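Local coordinates for protein syndapin (Drosophila melanogaster, PDB 3I2W) that probably takes part in endocytosis and the internalisation of plasma membrane proteins, its F-BAR domain, the part described here, forming a homodimer that binds phospholipid membranes, at residues 156-161 with 174-179; 121-126 with 212-217. One frame throughout, in Å; residues are numbered along the deposited sequence.

In the fold
Both contacts join the same two helices of the F-BAR domain, 114-159 and 169-240, and they sample this pair at two levels. Interaction 2 (121-126 with 212-217) lies near the start of the first helix and somewhat beyond the middle of the second, its centre about 23 Å from that of the chain. Interaction 1 (156-161 with 174-179) is nested inside the loop that interaction 2 closes, next to the turn between the helices, its centre about 66 Å from that of the chain. The contact centres are about 53 Å apart, and the nearest atoms about 39 Å. The two helices thus run as a long antiparallel hairpin, from the middle of the elongated domain, where the second subunit packs, to one far tip.

Interaction 1. Residues 156-161 with 174-179; sequences NQERNA and KMHDRV
Glu158 and Met175 bring the backbones closest, their CA atoms 5.7 Å apart, where the C-terminal part of helix 114-159 lies beside the returning helix 169-240. Met175, modelled as selenomethionine, reaches across with an extended side chain that meets Gln157 at about a right angle. Met175 SE sits 3.7 Å from Ala161 CB, and Met175 CE is 3.4 Å from Gln157 OE1. The long unbranched methionine chain, here with selenium for sulfur, suits this place because it lets SE reach the small alanine methyl while CE lies against the glutamine. The two helices form an antiparallel hairpin of the F-BAR fold, and this contact lies near its turn. Glu158 has CG anti to the backbone N (chi1 -160°), and its extended chain runs alongside His176, pointing the same way. Glu158 OE2 ends 3.2 Å from His176 CA, while Glu158 CB rests 4.0 Å from Val179 CG2, so the aliphatic part of the glutamate serves the buried valine. Gln157 NE2 lies at the edge of the Arg178 guanidinium, 3.8 Å from Arg178 NH1, with the amide and guanidinium planes 79° apart; that NE2 is hydrogen-bonded to Ser153 O, one turn earlier in its own helix.

Interaction 2. Residues 121-126 with 212-217; sequences DLFKKA and TSVFEK
Phe123 and Val214 make the central contact, a CH-pi interaction formed where the axes of helical segments 121-126 and 212-217 come within 9.7 Å, their directions 168° apart. Val214 CG1, anti to the backbone N (chi1 176°), stands over the centre of the ring, 3.3 Å from the centroid of Phe123 and 2° off the ring normal. The flat ring offers a broad apolar surface to this methyl, and Phe123 CZ also lies 4.0 Å from Phe215 CA. The remaining packing is aliphatic. The other valine branch, Val214 CG2, meets Leu122 CD2 at 3.8 Å, the two side chains running past one another in opposing senses, and Ala126 CB at 4.2 Å. A branched valine thus serves ring and leucine at once. Lys217 crosses Leu122 at about a right angle and lays Lys217 CD 3.7 Å from Leu122 CD2, using its methylenes as apolar surface. Around the pair, Phe123 also stacks with Tyr10, and Phe215 packs on Gly276 of the second subunit. An alanine in place of Phe123 would probably leave Val214 CG1 without an aromatic face and Tyr10 without its stacking partner, opening a gap between the helices. With no hydrogen bond between the segments, their association here rests on apolar shape and dispersion.

Interaction 1. Residues 156-161 with 174-179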
ATOM      1  N   ASN B 156      79.043   1.374  23.933  1.00 69.94           N
ATOM      2  CA  ASN B 156      79.090   0.171  24.735  1.00 69.97           C
ATOM      3  C   ASN B 156      80.271  -0.735  24.470  1.00 69.56           C
ATOM      4  O   ASN B 156      80.905  -1.229  25.414  1.00 69.29           O
ATOM      5  CB  ASN B 156      77.830  -0.636  24.522  1.00 70.37           C
ATOM      6  CG  ASN B 156      76.852  -0.441  25.630  1.00 73.12           C
ATOM      7  OD1 ASN B 156      77.203   0.103  26.687  1.00 75.09           O
ATOM      8  ND2 ASN B 156      75.608  -0.874  25.416  1.00 75.56           N
ATOM      9  N   GLN B 157      80.544  -0.985  23.193  1.00 68.99           N
ATOM     10  CA  GLN B 157      81.600  -1.905  22.846  1.00 69.15           C
ATOM     11  C   GLN B 157      82.946  -1.325  23.165  1.00 69.04           C
ATOM     12  O   GLN B 157      83.839  -2.053  23.553  1.00 69.26           O
ATOM     13  CB  GLN B 157      81.566  -2.297  21.398  1.00 68.97           C
ATOM     14  CG  GLN B 157      80.230  -2.668  20.884  1.00 71.47           C
ATOM     15  CD  GLN B 157      80.292  -2.785  19.383  1.00 75.22           C
ATOM     16  OE1 GLN B 157      81.241  -3.369  18.854  1.00 77.23           O
ATOM     17  NE2 GLN B 157      79.313  -2.202  18.680  1.00 75.46           N
ATOM     18  N   GLU B 158      83.103  -0.020  23.018  1.00 69.23           N
ATOM     19  CA  GLU B 158      84.313   0.611  23.475  1.00 69.79           C
ATOM     20  C   GLU B 158      84.541   0.392  24.979  1.00 70.07           C
ATOM     21  O   GLU B 158      85.673   0.182  25.387  1.00 69.86           O
ATOM     22  CB  GLU B 158      84.324   2.090  23.142  1.00 70.01           C
ATOM     23  CG  GLU B 158      85.726   2.665  23.159  1.00 71.66           C
ATOM     24  CD  GLU B 158      85.755   4.168  23.053  1.00 74.06           C
ATOM     25  OE1 GLU B 158      85.124   4.835  23.905  1.00 75.92           O
ATOM     26  OE2 GLU B 158      86.432   4.686  22.125  1.00 76.28           O
ATOM     27  N   ARG B 159      83.478   0.438  25.786  1.00 70.60           N
ATOM     28  CA  ARG B 159      83.529   0.043  27.196  1.00 71.50           C
ATOM     29  C   ARG B 159      84.401  -1.191  27.425  1.00 71.15           C
ATOM     30  O   ARG B 159      85.427  -1.129  28.115  1.00 70.50           O
ATOM     31  CB  ARG B 159      82.116  -0.237  27.715  1.00 72.23           C
ATOM     32  CG  ARG B 159      82.037  -1.149  28.967  1.00 76.60           C
ATOM     33  CD  ARG B 159      82.323  -0.417  30.293  1.00 83.22           C
ATOM     34  NE  ARG B 159      81.184   0.407  30.721  1.00 88.09           N
ATOM     35  CZ  ARG B 159      81.013   1.700  30.424  1.00 89.98           C
ATOM     36  NH1 ARG B 159      81.912   2.360  29.694  1.00 90.37           N
ATOM     37  NH2 ARG B 159      79.935   2.343  30.866  1.00 90.67           N
ATOM     38  N   ASN B 160      83.987  -2.304  26.819  1.00 71.30           N
ATOM     39  CA  ASN B 160      84.622  -3.623  27.015  1.00 71.51           C
ATOM     40  C   ASN B 160      85.735  -3.984  26.023  1.00 70.74           C
ATOM     41  O   ASN B 160      85.981  -5.143  25.724  1.00 71.17           O
ATOM     42  CB  ASN B 160      83.546  -4.700  27.064  1.00 71.89           C
ATOM     43  CG  ASN B 160      82.213  -4.195  26.553  1.00 73.61           C
ATOM     44  OD1 ASN B 160      81.820  -4.499  25.430  1.00 75.65           O
ATOM     45  ND2 ASN B 160      81.523  -3.388  27.363  1.00 74.19           N
ATOM     46  N   ALA B 161      86.401  -2.954  25.526  1.00 70.00           N
ATOM     47  CA  ALA B 161      87.624  -3.071  24.747  1.00 69.21           C
ATOM     48  C   ALA B 161      88.758  -2.545  25.609  1.00 68.25           C
ATOM     49  O   ALA B 161      89.842  -3.132  25.657  1.00 68.48           O
ATOM     50  CB  ALA B 161      87.534  -2.237  23.427  1.00 69.24           C
ATOM     51  N   LYS B 174      89.707   0.691  15.888  1.00 42.16           N
ATOM     52  CA  LYS B 174      88.490   0.637  15.099  1.00 43.92           C
ATOM     53  C   LYS B 174      87.278   1.031  15.947  1.00 44.20           C
ATOM     54  O   LYS B 174      86.445   1.813  15.517  1.00 44.89           O
ATOM     55  CB  LYS B 174      88.290  -0.751  14.508  1.00 44.07           C
ATOM     56  CG  LYS B 174      87.205  -0.832  13.412  1.00 50.14           C
ATOM     57  CD  LYS B 174      86.084  -1.891  13.717  1.00 58.39           C
ATOM     58  CE  LYS B 174      85.467  -2.505  12.420  1.00 62.24           C
ATOM     59  NZ  LYS B 174      86.345  -3.553  11.761  1.00 63.72           N
HETATM   60  N   MSE B 175      87.203   0.515  17.164  1.00 44.86           N
HETATM   61  CA  MSE B 175      86.109   0.803  18.053  1.00 45.40           C
HETATM   62  C   MSE B 175      86.061   2.225  18.501  1.00 42.78           C
HETATM   63  O   MSE B 175      84.983   2.784  18.630  1.00 44.09           O
HETATM   64  CB  MSE B 175      86.162  -0.084  19.268  1.00 48.26           C
HETATM   65  CG  MSE B 175      85.110  -1.189  19.189  1.00 59.08           C
HETATM   66 SE   MSE B 175      85.727  -2.732  20.192  1.00 90.49          SE
HETATM   67  CE  MSE B 175      84.549  -4.077  19.320  1.00 82.59           C
ATOM     68  N   HIS B 176      87.217   2.818  18.754  1.00 38.77           N
ATOM     69  CA  HIS B 176      87.303   4.206  19.101  1.00 37.26           C
ATOM     70  C   HIS B 176      86.812   5.019  17.896  1.00 39.78           C
ATOM     71  O   HIS B 176      86.071   6.049  18.119  1.00 40.00           O
ATOM     72  CB  HIS B 176      88.726   4.567  19.449  1.00 36.15           C
ATOM     73  CG  HIS B 176      88.976   6.042  19.583  1.00 37.59           C
ATOM     74  ND1 HIS B 176      89.124   6.654  20.826  1.00 40.00           N
ATOM     75  CD2 HIS B 176      89.152   7.027  18.648  1.00 36.06           C
ATOM     76  CE1 HIS B 176      89.376   7.958  20.658  1.00 40.00           C
ATOM     77  NE2 HIS B 176      89.390   8.211  19.344  1.00 40.00           N
ATOM     78  N   ASP B 177      87.184   4.628  16.673  1.00 42.13           N
ATOM     79  CA  ASP B 177      86.831   5.410  15.518  1.00 46.20           C
ATOM     80  C   ASP B 177      85.355   5.349  15.270  1.00 48.85           C
ATOM     81  O   ASP B 177      84.772   6.369  14.915  1.00 49.45           O
ATOM     82  CB  ASP B 177      87.571   4.942  14.277  1.00 46.64           C
ATOM     83  CG  ASP B 177      89.029   5.345  14.274  1.00 47.97           C
ATOM     84  OD1 ASP B 177      89.512   6.035  15.229  1.00 49.76           O
ATOM     85  OD2 ASP B 177      89.691   4.953  13.298  1.00 50.18           O
ATOM     86  N   ARG B 178      84.768   4.158  15.433  1.00 51.77           N
ATOM     87  CA  ARG B 178      83.334   3.957  15.272  1.00 54.47           C
ATOM     88  C   ARG B 178      82.523   4.868  16.167  1.00 55.13           C
ATOM     89  O   ARG B 178      81.595   5.476  15.705  1.00 55.53           O
ATOM     90  CB  ARG B 178      82.959   2.546  15.590  1.00 55.40           C
ATOM     91  CG  ARG B 178      82.496   1.745  14.428  1.00 61.20           C
ATOM     92  CD  ARG B 178      81.909   0.437  14.968  1.00 70.95           C
ATOM     93  NE  ARG B 178      82.276  -0.718  14.143  1.00 78.81           N
ATOM     94  CZ  ARG B 178      81.797  -1.957  14.310  1.00 82.94           C
ATOM     95  NH1 ARG B 178      80.921  -2.217  15.282  1.00 84.47           N
ATOM     96  NH2 ARG B 178      82.203  -2.942  13.503  1.00 84.11           N
ATOM     97  N   VAL B 179      82.876   4.975  17.439  1.00 56.45           N
ATOM     98  CA  VAL B 179      82.155   5.853  18.375  1.00 57.62           C
ATOM     99  C   VAL B 179      82.102   7.284  17.870  1.00 58.66           C
ATOM    100  O   VAL B 179      81.053   7.847  17.713  1.00 59.43           O
ATOM    101  CB  VAL B 179      82.782   5.826  19.800  1.00 57.61           C
ATOM    102  CG1 VAL B 179      82.267   6.964  20.649  1.00 56.19           C
ATOM    103  CG2 VAL B 179      82.512   4.487  20.476  1.00 56.95           C
TER

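Interaction 2. Residues 121-126 with 212-217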
ATOM      1  N   ASP B 121      42.133  12.611  -8.222  1.00 31.05           N
ATOM      2  CA  ASP B 121      43.269  13.180  -8.938  1.00 30.87           C
ATOM      3  C   ASP B 121      43.563  14.610  -8.492  1.00 30.43           C
ATOM      4  O   ASP B 121      44.696  14.963  -8.273  1.00 31.70           O
ATOM      5  CB  ASP B 121      43.050  13.094 -10.457  1.00 30.16           C
ATOM      6  CG  ASP B 121      43.160  11.644 -10.982  1.00 33.69           C
ATOM      7  OD1 ASP B 121      43.353  10.696 -10.193  1.00 37.15           O
ATOM      8  OD2 ASP B 121      43.012  11.391 -12.192  1.00 38.60           O
ATOM      9  N   LEU B 122      42.560  15.428  -8.292  1.00 30.20           N
ATOM     10  CA  LEU B 122      42.850  16.779  -7.975  1.00 29.58           C
ATOM     11  C   LEU B 122      43.385  16.846  -6.570  1.00 29.90           C
ATOM     12  O   LEU B 122      44.272  17.638  -6.312  1.00 31.07           O
ATOM     13  CB  LEU B 122      41.612  17.601  -8.132  1.00 29.27           C
ATOM     14  CG  LEU B 122      41.832  19.082  -8.139  1.00 29.51           C
ATOM     15  CD1 LEU B 122      42.558  19.431  -9.397  1.00 33.59           C
ATOM     16  CD2 LEU B 122      40.498  19.782  -8.095  1.00 28.34           C
ATOM     17  N   PHE B 123      42.870  16.030  -5.656  1.00 29.61           N
ATOM     18  CA  PHE B 123      43.383  16.004  -4.290  1.00 29.50           C
ATOM     19  C   PHE B 123      44.799  15.457  -4.290  1.00 31.00           C
ATOM     20  O   PHE B 123      45.662  15.882  -3.528  1.00 31.31           O
ATOM     21  CB  PHE B 123      42.589  15.058  -3.439  1.00 28.65           C
ATOM     22  CG  PHE B 123      41.468  15.686  -2.697  1.00 28.11           C
ATOM     23  CD1 PHE B 123      41.700  16.654  -1.724  1.00 27.96           C
ATOM     24  CD2 PHE B 123      40.164  15.276  -2.920  1.00 25.65           C
ATOM     25  CE1 PHE B 123      40.653  17.205  -1.013  1.00 26.48           C
ATOM     26  CE2 PHE B 123      39.134  15.832  -2.200  1.00 26.85           C
ATOM     27  CZ  PHE B 123      39.377  16.790  -1.239  1.00 24.59           C
ATOM     28  N   LYS B 124      45.028  14.465  -5.129  1.00 31.73           N
ATOM     29  CA  LYS B 124      46.261  13.771  -5.078  1.00 32.76           C
ATOM     30  C   LYS B 124      47.294  14.776  -5.491  1.00 32.80           C
ATOM     31  O   LYS B 124      48.340  14.822  -4.916  1.00 33.26           O
ATOM     32  CB  LYS B 124      46.217  12.566  -6.005  1.00 33.73           C
ATOM     33  CG  LYS B 124      47.324  11.588  -5.825  1.00 35.93           C
ATOM     34  CD  LYS B 124      47.456  10.722  -7.039  1.00 43.25           C
ATOM     35  CE  LYS B 124      48.711   9.866  -6.942  1.00 48.81           C
ATOM     36  NZ  LYS B 124      48.629   8.957  -5.739  1.00 51.28           N
ATOM     37  N   LYS B 125      46.977  15.616  -6.469  1.00 33.42           N
ATOM     38  CA  LYS B 125      47.900  16.621  -6.963  1.00 33.34           C
ATOM     39  C   LYS B 125      48.116  17.661  -5.876  1.00 33.46           C
ATOM     40  O   LYS B 125      49.203  17.924  -5.430  1.00 34.18           O
ATOM     41  CB  LYS B 125      47.277  17.264  -8.153  1.00 32.78           C
ATOM     42  CG  LYS B 125      48.236  17.430  -9.321  1.00 37.93           C
ATOM     43  CD  LYS B 125      47.771  18.550 -10.255  1.00 41.03           C
ATOM     44  CE  LYS B 125      47.473  19.775  -9.424  1.00 43.97           C
ATOM     45  NZ  LYS B 125      47.589  20.924 -10.310  1.00 50.20           N
ATOM     46  N   ALA B 126      47.042  18.242  -5.417  1.00 33.62           N
ATOM     47  CA  ALA B 126      47.087  19.057  -4.249  1.00 33.33           C
ATOM     48  C   ALA B 126      47.917  18.507  -3.081  1.00 34.05           C
ATOM     49  O   ALA B 126      48.374  19.286  -2.291  1.00 35.47           O
ATOM     50  CB  ALA B 126      45.685  19.305  -3.807  1.00 32.27           C
ATOM     51  N   THR B 212      41.862  22.939   0.832  1.00 30.85           N
ATOM     52  CA  THR B 212      40.597  23.609   1.128  1.00 30.31           C
ATOM     53  C   THR B 212      39.836  23.902  -0.142  1.00 30.78           C
ATOM     54  O   THR B 212      38.623  23.909  -0.218  1.00 31.32           O
ATOM     55  CB  THR B 212      40.899  24.842   1.858  1.00 29.81           C
ATOM     56  OG1 THR B 212      41.640  24.459   3.021  1.00 33.08           O
ATOM     57  CG2 THR B 212      39.655  25.533   2.367  1.00 30.38           C
ATOM     58  N   SER B 213      40.583  24.052  -1.189  1.00 30.71           N
ATOM     59  CA  SER B 213      40.047  24.574  -2.358  1.00 30.27           C
ATOM     60  C   SER B 213      39.402  23.423  -3.071  1.00 30.14           C
ATOM     61  O   SER B 213      38.347  23.579  -3.661  1.00 30.53           O
ATOM     62  CB  SER B 213      41.201  25.145  -3.124  1.00 29.91           C
ATOM     63  OG  SER B 213      40.773  25.439  -4.402  1.00 33.64           O
ATOM     64  N   VAL B 214      40.051  22.263  -3.024  1.00 30.32           N
ATOM     65  CA  VAL B 214      39.547  21.019  -3.644  1.00 29.26           C
ATOM     66  C   VAL B 214      38.358  20.522  -2.863  1.00 29.42           C
ATOM     67  O   VAL B 214      37.402  20.078  -3.454  1.00 29.86           O
ATOM     68  CB  VAL B 214      40.596  19.916  -3.664  1.00 28.64           C
ATOM     69  CG1 VAL B 214      40.022  18.662  -4.199  1.00 27.92           C
ATOM     70  CG2 VAL B 214      41.700  20.310  -4.558  1.00 28.24           C
ATOM     71  N   PHE B 215      38.413  20.631  -1.539  1.00 28.97           N
ATOM     72  CA  PHE B 215      37.368  20.151  -0.685  1.00 28.23           C
ATOM     73  C   PHE B 215      36.101  20.904  -0.944  1.00 29.25           C
ATOM     74  O   PHE B 215      35.023  20.350  -0.897  1.00 29.76           O
ATOM     75  CB  PHE B 215      37.745  20.403   0.745  1.00 27.24           C
ATOM     76  CG  PHE B 215      36.741  19.901   1.739  1.00 24.66           C
ATOM     77  CD1 PHE B 215      36.549  18.538   1.931  1.00 22.68           C
ATOM     78  CD2 PHE B 215      36.029  20.781   2.522  1.00 22.84           C
ATOM     79  CE1 PHE B 215      35.639  18.072   2.854  1.00 20.97           C
ATOM     80  CE2 PHE B 215      35.144  20.322   3.502  1.00 21.66           C
ATOM     81  CZ  PHE B 215      34.933  18.982   3.656  1.00 21.40           C
ATOM     82  N   GLU B 216      36.225  22.186  -1.224  1.00 30.09           N
ATOM     83  CA  GLU B 216      35.044  22.991  -1.304  1.00 29.68           C
ATOM     84  C   GLU B 216      34.368  22.749  -2.649  1.00 29.26           C
ATOM     85  O   GLU B 216      33.126  22.870  -2.746  1.00 30.86           O
ATOM     86  CB  GLU B 216      35.325  24.457  -0.976  1.00 29.55           C
ATOM     87  CG  GLU B 216      35.302  24.757   0.544  1.00 34.17           C
ATOM     88  CD  GLU B 216      33.951  24.431   1.245  1.00 42.77           C
ATOM     89  OE1 GLU B 216      32.889  24.615   0.584  1.00 47.81           O
ATOM     90  OE2 GLU B 216      33.939  23.993   2.451  1.00 43.97           O
ATOM     91  N   LYS B 217      35.144  22.366  -3.659  1.00 26.82           N
ATOM     92  CA  LYS B 217      34.569  21.927  -4.902  1.00 26.15           C
ATOM     93  C   LYS B 217      33.583  20.775  -4.638  1.00 27.10           C
ATOM     94  O   LYS B 217      32.508  20.660  -5.297  1.00 27.10           O
ATOM     95  CB  LYS B 217      35.645  21.443  -5.860  1.00 25.69           C
ATOM     96  CG  LYS B 217      36.267  22.521  -6.753  1.00 24.57           C
ATOM     97  CD  LYS B 217      37.646  22.096  -7.360  1.00 23.52           C
ATOM     98  CE  LYS B 217      38.280  23.149  -8.381  1.00 22.90           C
ATOM     99  NZ  LYS B 217      38.549  24.412  -7.592  1.00 27.05           N
TER